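PDB 7LT2: cyclic GMP-AMP synthase-like receptor from Tribolium castaneum, which senses double-stranded RNA in the cytoplasm and then makes the cyclic dinucleotide 2',3'-cGAMP from ATP and GTP as an innate immune signal. Local coordinates for residues Asn24-Val36 and Glu158-Trp170. Sequence-based numbering, arbitrary orientation.
Sequences NKQILESVLRTFV and ELTNEFGTFHINW
Val31 and Ile27 of helix 24-36 pack on Phe166 and Ile168 of a beta hairpin, strands 158-161 and 164-170, in the nucleotidyltransferase fold of the Mab-21 family. Val31 divides its methyls. Val31 CG1 lies anti to the backbone N (chi1 166°) and meets Ile168 CD1 tip to tip at 3.6 Å. Val31 CG2 touches Phe166 CD2 and also Asn161 ND2. Ile27 splits likewise: Ile27 CG2 lies 3.4 Å from Phe166 CE1, while CG1 meets Phe163. The Leu159 and Thr34 side chains run alongside in opposite directions, with Leu159 CD1 near Thr34 CG2.

The hairpin turn, type I from Asn161 to Gly164, reaches the helix flank. Ser30 CB sits at the Phe163 ring edge, and the Gln26 amide stands nearly upright to that ring, 84° between planes. Ser30 OG donates to Glu162 OE1 at 2.9 Å, from above the carboxylate plane. Arg33 NH2 and Glu162 OE2 stay 5.2 Å apart. Water 2 accepts from Asn161 ND2, donates to Thr160 O and pairs with Thr34 OG1.

Farther out, Phe166 also touches Ile189 of strand 188-200 and meets the His183 ring. Leu28 on Ile189 and Val31 on Ile181 set the helix against the sheet that carries Asp193, a probable catalytic metal ligand. Within the turn, Asn161 OD1 accepts from Phe163 N at 2.8 Å, in the carbonyl plane, closing an Asx turn.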
# COMPACT_ATOMS: atom_id res chain seq x y z
N ASN A 24 -10.68 -14.15 -0.88
CA ASN A 24 -10.94 -12.97 -0.06
C ASN A 24 -10.93 -11.70 -0.91
O ASN A 24 -11.73 -10.79 -0.68
CB ASN A 24 -9.94 -12.89 1.09
CG ASN A 24 -10.27 -13.85 2.19
OD1 ASN A 24 -11.30 -13.71 2.86
ND2 ASN A 24 -9.41 -14.86 2.39
N LYS A 25 -10.04 -11.64 -1.91
CA LYS A 25 -10.03 -10.48 -2.79
C LYS A 25 -11.33 -10.36 -3.57
O LYS A 25 -11.88 -9.27 -3.72
CB LYS A 25 -8.84 -10.53 -3.75
CG LYS A 25 -7.50 -10.21 -3.09
CD LYS A 25 -6.36 -10.22 -4.11
CE LYS A 25 -5.02 -9.93 -3.44
NZ LYS A 25 -3.89 -10.17 -4.38
N GLN A 26 -11.85 -11.48 -4.10
CA GLN A 26 -13.10 -11.40 -4.85
C GLN A 26 -14.24 -10.89 -3.98
O GLN A 26 -15.06 -10.07 -4.43
CB GLN A 26 -13.45 -12.77 -5.44
CG GLN A 26 -12.50 -13.28 -6.51
CD GLN A 26 -13.11 -14.38 -7.36
OE1 GLN A 26 -12.63 -15.51 -7.38
NE2 GLN A 26 -14.19 -14.06 -8.06
N ILE A 27 -14.31 -11.36 -2.74
CA ILE A 27 -15.36 -10.92 -1.82
C ILE A 27 -15.19 -9.44 -1.51
O ILE A 27 -16.14 -8.65 -1.61
CB ILE A 27 -15.32 -11.75 -0.53
CG1 ILE A 27 -15.81 -13.18 -0.81
CG2 ILE A 27 -16.13 -11.06 0.56
CD1 ILE A 27 -15.55 -14.12 0.36
N LEU A 28 -13.98 -9.04 -1.09
CA LEU A 28 -13.74 -7.66 -0.69
C LEU A 28 -13.97 -6.70 -1.84
O LEU A 28 -14.54 -5.62 -1.65
CB LEU A 28 -12.32 -7.53 -0.15
CG LEU A 28 -12.05 -8.20 1.20
CD1 LEU A 28 -10.55 -8.36 1.43
CD2 LEU A 28 -12.69 -7.40 2.32
N GLU A 29 -13.52 -7.06 -3.04
CA GLU A 29 -13.69 -6.16 -4.18
C GLU A 29 -15.15 -5.99 -4.55
O GLU A 29 -15.55 -4.92 -5.01
CB GLU A 29 -12.87 -6.67 -5.36
CG GLU A 29 -11.36 -6.58 -5.12
CD GLU A 29 -10.55 -7.39 -6.11
OE1 GLU A 29 -11.12 -7.80 -7.14
OE2 GLU A 29 -9.34 -7.61 -5.85
N SER A 30 -15.97 -7.02 -4.32
CA SER A 30 -17.39 -6.91 -4.62
C SER A 30 -18.11 -6.05 -3.58
O SER A 30 -18.95 -5.21 -3.93
CB SER A 30 -18.02 -8.31 -4.70
OG SER A 30 -19.37 -8.24 -5.12
N VAL A 31 -17.80 -6.24 -2.30
CA VAL A 31 -18.36 -5.37 -1.27
C VAL A 31 -18.04 -3.91 -1.56
O VAL A 31 -18.91 -3.03 -1.48
CB VAL A 31 -17.86 -5.79 0.12
CG1 VAL A 31 -18.15 -4.69 1.15
CG2 VAL A 31 -18.49 -7.10 0.54
N LEU A 32 -16.78 -3.63 -1.92
CA LEU A 32 -16.38 -2.24 -2.13
C LEU A 32 -16.99 -1.65 -3.40
O LEU A 32 -17.30 -0.45 -3.43
CB LEU A 32 -14.85 -2.15 -2.16
CG LEU A 32 -14.18 -2.51 -0.83
CD1 LEU A 32 -12.67 -2.70 -1.02
CD2 LEU A 32 -14.47 -1.45 0.23
N ARG A 33 -17.19 -2.46 -4.45
CA ARG A 33 -17.89 -1.93 -5.63
C ARG A 33 -19.32 -1.53 -5.28
O ARG A 33 -19.80 -0.48 -5.73
CB ARG A 33 -17.88 -2.95 -6.77
CG ARG A 33 -16.64 -2.89 -7.64
CD ARG A 33 -16.82 -3.69 -8.93
NE ARG A 33 -16.94 -5.12 -8.65
CZ ARG A 33 -15.90 -5.94 -8.55
NH1 ARG A 33 -14.66 -5.53 -8.76
NH2 ARG A 33 -16.12 -7.22 -8.25
N THR A 34 -20.00 -2.34 -4.47
CA THR A 34 -21.34 -1.96 -4.02
C THR A 34 -21.30 -0.64 -3.26
O THR A 34 -22.15 0.23 -3.46
CB THR A 34 -21.93 -3.06 -3.13
OG1 THR A 34 -21.96 -4.30 -3.85
CG2 THR A 34 -23.35 -2.69 -2.72
N PHE A 35 -20.31 -0.47 -2.39
CA PHE A 35 -20.22 0.77 -1.61
C PHE A 35 -19.91 1.97 -2.50
O PHE A 35 -20.51 3.03 -2.34
CB PHE A 35 -19.16 0.62 -0.51
CG PHE A 35 -19.19 1.73 0.50
CD1 PHE A 35 -19.99 1.65 1.62
CD2 PHE A 35 -18.44 2.87 0.30
CE1 PHE A 35 -20.02 2.68 2.54
CE2 PHE A 35 -18.47 3.91 1.21
CZ PHE A 35 -19.26 3.81 2.33
N VAL A 36 -18.98 1.81 -3.45
CA VAL A 36 -18.60 2.94 -4.30
C VAL A 36 -19.74 3.31 -5.23
O VAL A 36 -19.96 4.50 -5.52
CB VAL A 36 -17.29 2.62 -5.05
CG1 VAL A 36 -17.04 3.61 -6.19
CG2 VAL A 36 -16.12 2.61 -4.08
N GLU A 158 -25.34 -3.61 6.37
CA GLU A 158 -25.50 -4.93 5.76
C GLU A 158 -25.56 -4.77 4.25
O GLU A 158 -26.43 -4.06 3.73
CB GLU A 158 -26.75 -5.63 6.28
CG GLU A 158 -26.89 -7.06 5.78
CD GLU A 158 -27.91 -7.86 6.56
OE1 GLU A 158 -27.53 -8.45 7.61
OE2 GLU A 158 -29.08 -7.90 6.14
N LEU A 159 -24.63 -5.43 3.55
CA LEU A 159 -24.57 -5.43 2.10
C LEU A 159 -24.58 -6.87 1.59
O LEU A 159 -24.03 -7.77 2.23
CB LEU A 159 -23.32 -4.72 1.57
CG LEU A 159 -23.13 -3.23 1.86
CD1 LEU A 159 -21.93 -2.71 1.09
CD2 LEU A 159 -24.37 -2.44 1.50
N THR A 160 -25.19 -7.07 0.43
CA THR A 160 -25.23 -8.37 -0.20
C THR A 160 -24.60 -8.30 -1.58
O THR A 160 -24.57 -7.25 -2.22
CB THR A 160 -26.67 -8.89 -0.33
OG1 THR A 160 -27.42 -8.01 -1.17
CG2 THR A 160 -27.34 -8.94 1.04
N ASN A 161 -24.08 -9.44 -2.04
CA ASN A 161 -23.56 -9.57 -3.39
C ASN A 161 -23.58 -11.05 -3.75
O ASN A 161 -24.22 -11.86 -3.06
CB ASN A 161 -22.16 -8.97 -3.51
CG ASN A 161 -21.18 -9.52 -2.49
OD1 ASN A 161 -20.93 -10.73 -2.45
ND2 ASN A 161 -20.62 -8.65 -1.67
N GLU A 162 -22.89 -11.42 -4.83
CA GLU A 162 -22.96 -12.79 -5.32
C GLU A 162 -22.28 -13.78 -4.38
O GLU A 162 -22.50 -14.99 -4.51
CB GLU A 162 -22.33 -12.91 -6.71
CG GLU A 162 -20.83 -12.66 -6.78
CD GLU A 162 -20.50 -11.21 -7.09
OE1 GLU A 162 -20.96 -10.30 -6.36
OE2 GLU A 162 -19.77 -10.97 -8.08
N PHE A 163 -21.47 -13.29 -3.44
CA PHE A 163 -20.79 -14.16 -2.49
C PHE A 163 -21.51 -14.26 -1.16
O PHE A 163 -21.04 -14.97 -0.26
CB PHE A 163 -19.35 -13.68 -2.28
CG PHE A 163 -18.56 -13.59 -3.55
CD1 PHE A 163 -18.17 -14.75 -4.21
CD2 PHE A 163 -18.23 -12.37 -4.10
CE1 PHE A 163 -17.45 -14.68 -5.39
CE2 PHE A 163 -17.51 -12.29 -5.28
CZ PHE A 163 -17.12 -13.45 -5.93
N GLY A 164 -22.64 -13.58 -1.00
CA GLY A 164 -23.42 -13.70 0.22
C GLY A 164 -23.71 -12.38 0.89
O GLY A 164 -23.83 -11.35 0.22
N THR A 165 -23.84 -12.40 2.21
CA THR A 165 -24.19 -11.24 3.01
C THR A 165 -23.01 -10.85 3.88
O THR A 165 -22.33 -11.71 4.45
CB THR A 165 -25.42 -11.53 3.87
OG1 THR A 165 -26.51 -11.91 3.03
CG2 THR A 165 -25.82 -10.29 4.68
N PHE A 166 -22.76 -9.55 3.99
CA PHE A 166 -21.59 -9.06 4.68
C PHE A 166 -21.96 -7.89 5.58
O PHE A 166 -22.95 -7.19 5.34
CB PHE A 166 -20.50 -8.68 3.68
CG PHE A 166 -20.08 -9.84 2.83
CD1 PHE A 166 -19.14 -10.75 3.30
CD2 PHE A 166 -20.70 -10.08 1.62
CE1 PHE A 166 -18.80 -11.85 2.55
CE2 PHE A 166 -20.35 -11.18 0.86
CZ PHE A 166 -19.40 -12.06 1.33
N HIS A 167 -21.17 -7.71 6.63
CA HIS A 167 -21.37 -6.66 7.61
C HIS A 167 -20.23 -5.67 7.52
O HIS A 167 -19.06 -6.06 7.43
CB HIS A 167 -21.45 -7.24 9.03
CG HIS A 167 -22.75 -7.93 9.32
ND1 HIS A 167 -22.98 -8.62 10.49
CD2 HIS A 167 -23.89 -8.02 8.60
CE1 HIS A 167 -24.20 -9.12 10.48
NE2 HIS A 167 -24.78 -8.76 9.34
N ILE A 168 -20.56 -4.38 7.56
CA ILE A 168 -19.57 -3.32 7.48
C ILE A 168 -19.69 -2.46 8.73
O ILE A 168 -20.75 -1.88 9.00
CB ILE A 168 -19.73 -2.47 6.21
CG1 ILE A 168 -19.41 -3.30 4.97
CG2 ILE A 168 -18.82 -1.26 6.26
CD1 ILE A 168 -19.47 -2.50 3.69
N ASN A 169 -18.61 -2.39 9.49
CA ASN A 169 -18.47 -1.46 10.59
C ASN A 169 -17.48 -0.38 10.17
O ASN A 169 -16.71 -0.55 9.23
CB ASN A 169 -18.00 -2.19 11.86
CG ASN A 169 -19.03 -3.18 12.37
OD1 ASN A 169 -20.05 -2.79 12.94
ND2 ASN A 169 -18.77 -4.46 12.16
N TRP A 170 -17.52 0.77 10.85
CA TRP A 170 -16.68 1.86 10.41
C TRP A 170 -16.24 2.72 11.58
O TRP A 170 -16.89 2.77 12.63
CB TRP A 170 -17.38 2.75 9.38
CG TRP A 170 -18.46 3.54 9.99
CD1 TRP A 170 -18.36 4.77 10.58
CD2 TRP A 170 -19.83 3.15 10.10
NE1 TRP A 170 -19.58 5.17 11.05
CE2 TRP A 170 -20.50 4.19 10.77
CE3 TRP A 170 -20.55 2.02 9.70
CZ2 TRP A 170 -21.87 4.14 11.03
CZ3 TRP A 170 -21.90 1.98 9.96
CH2 TRP A 170 -22.54 3.03 10.63
O HOH W 1 -18.09 -9.20 -8.16
O HOH W 2 -21.88 -6.06 -1.68